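Local coordinates for Galactose/lactose metabolism regulatory protein GAL80 (Saccharomyces cerevisiae, PDB 3BTV) that represses the yeast galactose and lactose metabolic genes by binding the activator GAL4 and blocking its action when no inducing sugar is present, at residues Lys259-Leu271 with Asn275-Gly285. The protein carries 1 engineered substitution. Sequence-based numbering, arbitrary orientation.
Sequences KTVPDHLLFQGTL and NVPVSCSFKGG
Phe-282 O takes a nearly straight hydrogen bond from Leu-265 N (163° at the hydrogen) and a CA-H...O contact from His-264 CA; one face of the His-264 ring also lies against it, the oxygen 3.3 Å above the ring plane over its centre. This antiparallel beta hairpin, strands 264-271 and 276-283, belongs to the large mixed sheet of the C-terminal domain and illustrates how a two-stranded unit can serve two different surroundings. His-264 reaches its neighbours because CG stands anti to the backbone N (chi1 -152°), which brings the imidazole beside Ser-281 and the aliphatic chain of Lys-283. With an alanine here the flat cover over the Phe-282 carbonyl would be gone, and the Lys-283 chain would probably lose the ring that its CG rests against and be freer to turn.

Farther along, Gly-269 and Val-278 form a hydrogen-bonded pair in which Val-278 N lies 2.7 Å from Gly-269 O. Near the turn, where Asn-275 and Val-276 form a G1 beta bulge opposite Leu-271, the Leu-271 side chain lies alongside Val-276, CB to CB 3.9 Å. It crosses Val-278 at about a right angle, with Leu-271 CG 3.8 Å from Val-278 CG2. The face bearing Leu-265, Leu-271 and Phe-282 packs against helix 209-225, whereas the face bearing Leu-266 and Gln-268 meets the second subunit, where Gln-268 OE1 is hydrogen-bonded to Asn-233 of that chain. The other end of the same amide is tied within the hairpin: one water accepts from Gln-268 NE2 at 2.9 Å and also bonds Ser-279 OG at 2.7 Å.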
ATOM      1  N   LYS B 259      22.450   9.834  -8.612  1.00 63.65           N
ATOM      2  CA  LYS B 259      21.677  10.032  -7.399  1.00 52.01           C
ATOM      3  C   LYS B 259      21.975   8.863  -6.473  1.00 58.61           C
ATOM      4  O   LYS B 259      21.906   7.705  -6.887  1.00 53.41           O
ATOM      5  CB  LYS B 259      20.180  10.083  -7.739  1.00 62.73           C
ATOM      6  CG  LYS B 259      19.236  10.209  -6.546  1.00 61.41           C
ATOM      7  CD  LYS B 259      17.774  10.400  -6.992  1.00 51.38           C
ATOM      8  CE  LYS B 259      17.193   9.139  -7.671  1.00 53.51           C
ATOM      9  NZ  LYS B 259      17.532   7.852  -6.956  1.00 45.36           N
ATOM     10  N   THR B 260      22.319   9.147  -5.224  1.00 53.99           N
ATOM     11  CA  THR B 260      22.453   8.050  -4.269  1.00 62.62           C
ATOM     12  C   THR B 260      21.305   8.002  -3.255  1.00 60.52           C
ATOM     13  O   THR B 260      21.216   7.061  -2.474  1.00 65.22           O
ATOM     14  CB  THR B 260      23.804   8.085  -3.543  1.00 57.09           C
ATOM     15  OG1 THR B 260      23.988   9.370  -2.938  1.00 64.82           O
ATOM     16  CG2 THR B 260      24.943   7.813  -4.530  1.00 65.59           C
ATOM     17  N   VAL B 261      20.437   9.014  -3.259  1.00 56.58           N
ATOM     18  CA  VAL B 261      19.226   8.961  -2.427  1.00 50.78           C
ATOM     19  C   VAL B 261      18.110   8.120  -3.090  1.00 51.77           C
ATOM     20  O   VAL B 261      18.120   7.902  -4.302  1.00 49.43           O
ATOM     21  CB  VAL B 261      18.717  10.376  -2.070  1.00 57.99           C
ATOM     22  CG1 VAL B 261      19.777  11.134  -1.271  1.00 53.00           C
ATOM     23  CG2 VAL B 261      18.348  11.137  -3.325  1.00 52.62           C
ATOM     24  N   PRO B 262      17.135   7.640  -2.293  1.00 50.92           N
ATOM     25  CA  PRO B 262      16.126   6.721  -2.839  1.00 42.36           C
ATOM     26  C   PRO B 262      15.140   7.370  -3.810  1.00 50.31           C
ATOM     27  O   PRO B 262      14.872   8.569  -3.732  1.00 46.23           O
ATOM     28  CB  PRO B 262      15.362   6.262  -1.593  1.00 41.59           C
ATOM     29  CG  PRO B 262      16.263   6.589  -0.442  1.00 50.83           C
ATOM     30  CD  PRO B 262      16.978   7.822  -0.840  1.00 47.71           C
ATOM     31  N   ASP B 263      14.599   6.562  -4.715  1.00 41.47           N
ATOM     32  CA  ASP B 263      13.515   6.990  -5.597  1.00 47.15           C
ATOM     33  C   ASP B 263      12.198   6.279  -5.302  1.00 37.39           C
ATOM     34  O   ASP B 263      11.196   6.525  -5.976  1.00 43.29           O
ATOM     35  CB  ASP B 263      13.879   6.759  -7.059  1.00 44.28           C
ATOM     36  CG  ASP B 263      14.655   5.488  -7.259  1.00 55.23           C
ATOM     37  OD1 ASP B 263      14.055   4.402  -7.132  1.00 51.38           O
ATOM     38  OD2 ASP B 263      15.873   5.585  -7.525  1.00 56.22           O
ATOM     39  N   HIS B 264      12.189   5.380  -4.324  1.00 35.21           N
ATOM     40  CA  HIS B 264      10.908   4.781  -3.904  1.00 37.69           C
ATOM     41  C   HIS B 264      10.990   4.212  -2.510  1.00 40.80           C
ATOM     42  O   HIS B 264      12.025   3.690  -2.104  1.00 41.01           O
ATOM     43  CB  HIS B 264      10.464   3.673  -4.849  1.00 34.45           C
ATOM     44  CG  HIS B 264       8.979   3.494  -4.909  1.00 41.07           C
ATOM     45  ND1 HIS B 264       8.286   2.692  -4.026  1.00 50.38           N
ATOM     46  CD2 HIS B 264       8.054   4.006  -5.752  1.00 31.82           C
ATOM     47  CE1 HIS B 264       6.998   2.717  -4.323  1.00 35.44           C
ATOM     48  NE2 HIS B 264       6.830   3.495  -5.382  1.00 34.00           N
ATOM     49  N   LEU B 265       9.885   4.317  -1.786  1.00 34.10           N
ATOM     50  CA  LEU B 265       9.776   3.751  -0.461  1.00 35.38           C
ATOM     51  C   LEU B 265       8.487   2.947  -0.383  1.00 37.96           C
ATOM     52  O   LEU B 265       7.396   3.453  -0.713  1.00 34.47           O
ATOM     53  CB  LEU B 265       9.765   4.855   0.611  1.00 34.79           C
ATOM     54  CG  LEU B 265       9.379   4.379   2.029  1.00 48.16           C
ATOM     55  CD1 LEU B 265      10.455   3.496   2.639  1.00 37.44           C
ATOM     56  CD2 LEU B 265       9.063   5.539   2.962  1.00 42.48           C
ATOM     57  N   LEU B 266       8.610   1.696   0.042  1.00 34.74           N
ATOM     58  CA  LEU B 266       7.445   0.887   0.412  1.00 38.76           C
ATOM     59  C   LEU B 266       7.511   0.757   1.904  1.00 41.28           C
ATOM     60  O   LEU B 266       8.550   0.403   2.453  1.00 36.50           O
ATOM     61  CB  LEU B 266       7.485  -0.514  -0.205  1.00 28.57           C
ATOM     62  CG  LEU B 266       7.487  -0.638  -1.729  1.00 41.04           C
ATOM     63  CD1 LEU B 266       7.680  -2.091  -2.140  1.00 36.69           C
ATOM     64  CD2 LEU B 266       6.203  -0.080  -2.330  1.00 30.56           C
ATOM     65  N   PHE B 267       6.412   1.059   2.576  1.00 32.89           N
ATOM     66  CA  PHE B 267       6.417   1.002   4.028  1.00 34.72           C
ATOM     67  C   PHE B 267       5.104   0.442   4.511  1.00 44.75           C
ATOM     68  O   PHE B 267       4.033   0.874   4.080  1.00 38.46           O
ATOM     69  CB  PHE B 267       6.662   2.399   4.608  1.00 32.92           C
ATOM     70  CG  PHE B 267       6.389   2.509   6.096  1.00 44.23           C
ATOM     71  CD1 PHE B 267       7.427   2.469   7.016  1.00 32.91           C
ATOM     72  CD2 PHE B 267       5.098   2.685   6.568  1.00 38.85           C
ATOM     73  CE1 PHE B 267       7.177   2.589   8.371  1.00 40.93           C
ATOM     74  CE2 PHE B 267       4.840   2.800   7.923  1.00 40.42           C
ATOM     75  CZ  PHE B 267       5.874   2.757   8.828  1.00 39.06           C
ATOM     76  N   GLN B 268       5.174  -0.532   5.403  1.00 31.74           N
ATOM     77  CA  GLN B 268       3.939  -1.066   5.968  1.00 28.10           C
ATOM     78  C   GLN B 268       4.175  -1.302   7.442  1.00 39.74           C
ATOM     79  O   GLN B 268       5.297  -1.567   7.862  1.00 40.33           O
ATOM     80  CB  GLN B 268       3.490  -2.337   5.239  1.00 35.28           C
ATOM     81  CG  GLN B 268       4.423  -3.538   5.416  1.00 41.05           C
ATOM     82  CD  GLN B 268       4.064  -4.704   4.497  1.00 49.16           C
ATOM     83  OE1 GLN B 268       4.504  -5.846   4.691  1.00 37.55           O
ATOM     84  NE2 GLN B 268       3.267  -4.416   3.489  1.00 28.77           N
ATOM     85  N   GLY B 269       3.133  -1.167   8.243  1.00 36.61           N
ATOM     86  CA  GLY B 269       3.295  -1.322   9.668  1.00 30.69           C
ATOM     87  C   GLY B 269       1.993  -1.298  10.415  1.00 33.70           C
ATOM     88  O   GLY B 269       0.915  -1.187   9.817  1.00 33.05           O
ATOM     89  N   THR B 270       2.097  -1.388  11.734  1.00 31.23           N
ATOM     90  CA  THR B 270       0.922  -1.443  12.591  1.00 36.25           C
ATOM     91  C   THR B 270       1.010  -0.356  13.647  1.00 38.26           C
ATOM     92  O   THR B 270       2.064  -0.158  14.254  1.00 38.12           O
ATOM     93  CB  THR B 270       0.838  -2.792  13.316  1.00 39.82           C
ATOM     94  OG1 THR B 270       2.052  -3.002  14.028  1.00 37.44           O
ATOM     95  CG2 THR B 270       0.675  -3.912  12.331  1.00 42.11           C
ATOM     96  N   LEU B 271      -0.094   0.347  13.867  1.00 33.95           N
ATOM     97  CA  LEU B 271      -0.162   1.330  14.935  1.00 33.23           C
ATOM     98  C   LEU B 271      -0.311   0.624  16.282  1.00 37.59           C
ATOM     99  O   LEU B 271      -1.106  -0.309  16.420  1.00 37.15           O
ATOM    100  CB  LEU B 271      -1.336   2.301  14.729  1.00 36.10           C
ATOM    101  CG  LEU B 271      -1.276   3.184  13.482  1.00 41.58           C
ATOM    102  CD1 LEU B 271      -2.483   4.123  13.453  1.00 39.85           C
ATOM    103  CD2 LEU B 271       0.025   3.973  13.437  1.00 39.21           C
ATOM    104  N   ASN B 275      -3.516  -1.957  16.892  1.00 39.73           N
ATOM    105  CA  ASN B 275      -2.830  -2.831  15.954  1.00 30.14           C
ATOM    106  C   ASN B 275      -3.304  -2.535  14.528  1.00 32.87           C
ATOM    107  O   ASN B 275      -3.530  -3.459  13.755  1.00 34.98           O
ATOM    108  CB  ASN B 275      -3.134  -4.304  16.289  1.00 40.21           C
ATOM    109  CG  ASN B 275      -2.170  -5.266  15.623  1.00 47.68           C
ATOM    110  OD1 ASN B 275      -0.971  -4.989  15.532  1.00 41.95           O
ATOM    111  ND2 ASN B 275      -2.691  -6.392  15.130  1.00 39.39           N
ATOM    112  N   VAL B 276      -3.456  -1.248  14.194  1.00 31.60           N
ATOM    113  CA  VAL B 276      -4.016  -0.833  12.895  1.00 36.67           C
ATOM    114  C   VAL B 276      -3.030  -1.039  11.747  1.00 27.83           C
ATOM    115  O   VAL B 276      -1.909  -0.539  11.797  1.00 38.52           O
ATOM    116  CB  VAL B 276      -4.424   0.659  12.899  1.00 33.54           C
ATOM    117  CG1 VAL B 276      -5.004   1.088  11.529  1.00 34.09           C
ATOM    118  CG2 VAL B 276      -5.418   0.945  14.024  1.00 37.68           C
ATOM    119  N   PRO B 277      -3.451  -1.768  10.707  1.00 33.17           N
ATOM    120  CA  PRO B 277      -2.639  -1.920   9.498  1.00 24.21           C
ATOM    121  C   PRO B 277      -2.478  -0.586   8.761  1.00 39.67           C
ATOM    122  O   PRO B 277      -3.464   0.107   8.484  1.00 27.93           O
ATOM    123  CB  PRO B 277      -3.462  -2.879   8.631  1.00 34.84           C
ATOM    124  CG  PRO B 277      -4.535  -3.431   9.525  1.00 40.25           C
ATOM    125  CD  PRO B 277      -4.748  -2.464  10.620  1.00 28.59           C
ATOM    126  N   VAL B 278      -1.240  -0.238   8.439  1.00 25.59           N
ATOM    127  CA  VAL B 278      -0.934   0.960   7.679  1.00 25.26           C
ATOM    128  C   VAL B 278      -0.096   0.545   6.482  1.00 39.41           C
ATOM    129  O   VAL B 278       0.926  -0.131   6.640  1.00 34.99           O
ATOM    130  CB  VAL B 278      -0.106   1.950   8.518  1.00 35.08           C
ATOM    131  CG1 VAL B 278       0.289   3.177   7.686  1.00 35.40           C
ATOM    132  CG2 VAL B 278      -0.873   2.349   9.776  1.00 26.73           C
ATOM    133  N   SER B 279      -0.526   0.933   5.289  1.00 28.10           N
ATOM    134  CA  SER B 279       0.204   0.607   4.067  1.00 30.13           C
ATOM    135  C   SER B 279       0.597   1.885   3.338  1.00 37.95           C
ATOM    136  O   SER B 279      -0.246   2.760   3.090  1.00 30.53           O
ATOM    137  CB  SER B 279      -0.672  -0.261   3.150  1.00 35.64           C
ATOM    138  OG  SER B 279      -0.057  -0.454   1.882  1.00 40.55           O
ATOM    139  N   CYS B 280       1.854   1.965   2.929  0.50 32.81           N
ATOM    140  CA  CYS B 280       2.358   3.206   2.386  0.50 27.98           C
ATOM    141  C   CYS B 280       3.315   3.050   1.217  0.50 40.40           C
ATOM    142  O   CYS B 280       4.250   2.244   1.259  0.50 27.86           O
ATOM    143  CB  CYS B 280       3.029   4.003   3.493  0.50 33.99           C
ATOM    144  SG  CYS B 280       3.836   5.443   2.867  0.50 42.10           S
ATOM    145  N   SER B 281       3.087   3.847   0.180  1.00 31.55           N
ATOM    146  CA  SER B 281       3.953   3.829  -0.999  1.00 42.51           C
ATOM    147  C   SER B 281       4.303   5.257  -1.393  1.00 34.19           C
ATOM    148  O   SER B 281       3.412   6.064  -1.690  1.00 37.41           O
ATOM    149  CB  SER B 281       3.248   3.120  -2.154  1.00 38.81           C
ATOM    150  OG  SER B 281       4.085   3.009  -3.286  1.00 58.59           O
ATOM    151  N   PHE B 282       5.596   5.574  -1.390  1.00 30.26           N
ATOM    152  CA  PHE B 282       6.095   6.864  -1.856  1.00 30.21           C
ATOM    153  C   PHE B 282       6.971   6.751  -3.093  1.00 43.05           C
ATOM    154  O   PHE B 282       8.011   6.095  -3.065  1.00 37.74           O
ATOM    155  CB  PHE B 282       6.897   7.544  -0.751  1.00 36.59           C
ATOM    156  CG  PHE B 282       6.049   8.281   0.239  1.00 43.03           C
ATOM    157  CD1 PHE B 282       5.836   9.637   0.110  1.00 53.14           C
ATOM    158  CD2 PHE B 282       5.470   7.611   1.296  1.00 53.15           C
ATOM    159  CE1 PHE B 282       5.057  10.308   1.021  1.00 60.09           C
ATOM    160  CE2 PHE B 282       4.697   8.281   2.214  1.00 55.54           C
ATOM    161  CZ  PHE B 282       4.495   9.623   2.078  1.00 37.67           C
ATOM    162  N   LYS B 283       6.549   7.409  -4.164  1.00 32.08           N
ATOM    163  CA  LYS B 283       7.323   7.504  -5.394  1.00 39.50           C
ATOM    164  C   LYS B 283       8.246   8.706  -5.344  1.00 45.80           C
ATOM    165  O   LYS B 283       7.895   9.751  -4.794  1.00 42.74           O
ATOM    166  CB  LYS B 283       6.392   7.667  -6.599  1.00 45.44           C
ATOM    167  CG  LYS B 283       5.285   6.632  -6.630  1.00 80.72           C
ATOM    168  CD  LYS B 283       4.152   7.025  -7.559  1.00106.37           C
ATOM    169  CE  LYS B 283       4.400   6.552  -8.982  1.00113.71           C
ATOM    170  NZ  LYS B 283       5.634   7.141  -9.568  1.00112.22           N
ATOM    171  N   GLY B 284       9.403   8.556  -5.969  1.00 50.81           N
ATOM    172  CA  GLY B 284      10.408   9.601  -6.066  1.00 35.62           C
ATOM    173  C   GLY B 284      10.121  11.040  -6.476  1.00 47.47           C
ATOM    174  O   GLY B 284      10.427  11.923  -5.687  1.00 56.38           O
ATOM    175  N   GLY B 285       9.610  11.433  -7.638  1.00 51.66           N
ATOM    176  CA  GLY B 285       9.024  10.841  -8.804  1.00 57.66           C
ATOM    177  C   GLY B 285       7.883  11.854  -8.978  1.00 74.64           C
ATOM    178  O   GLY B 285       7.881  12.895  -8.314  1.00 95.67           O
TER
HETATM  179  O   HOH W   1       1.431  -2.715   2.117  1.00 34.28           O
HETATM  180  O   HOH W   2       1.799  -5.722  15.143  1.00 54.66           O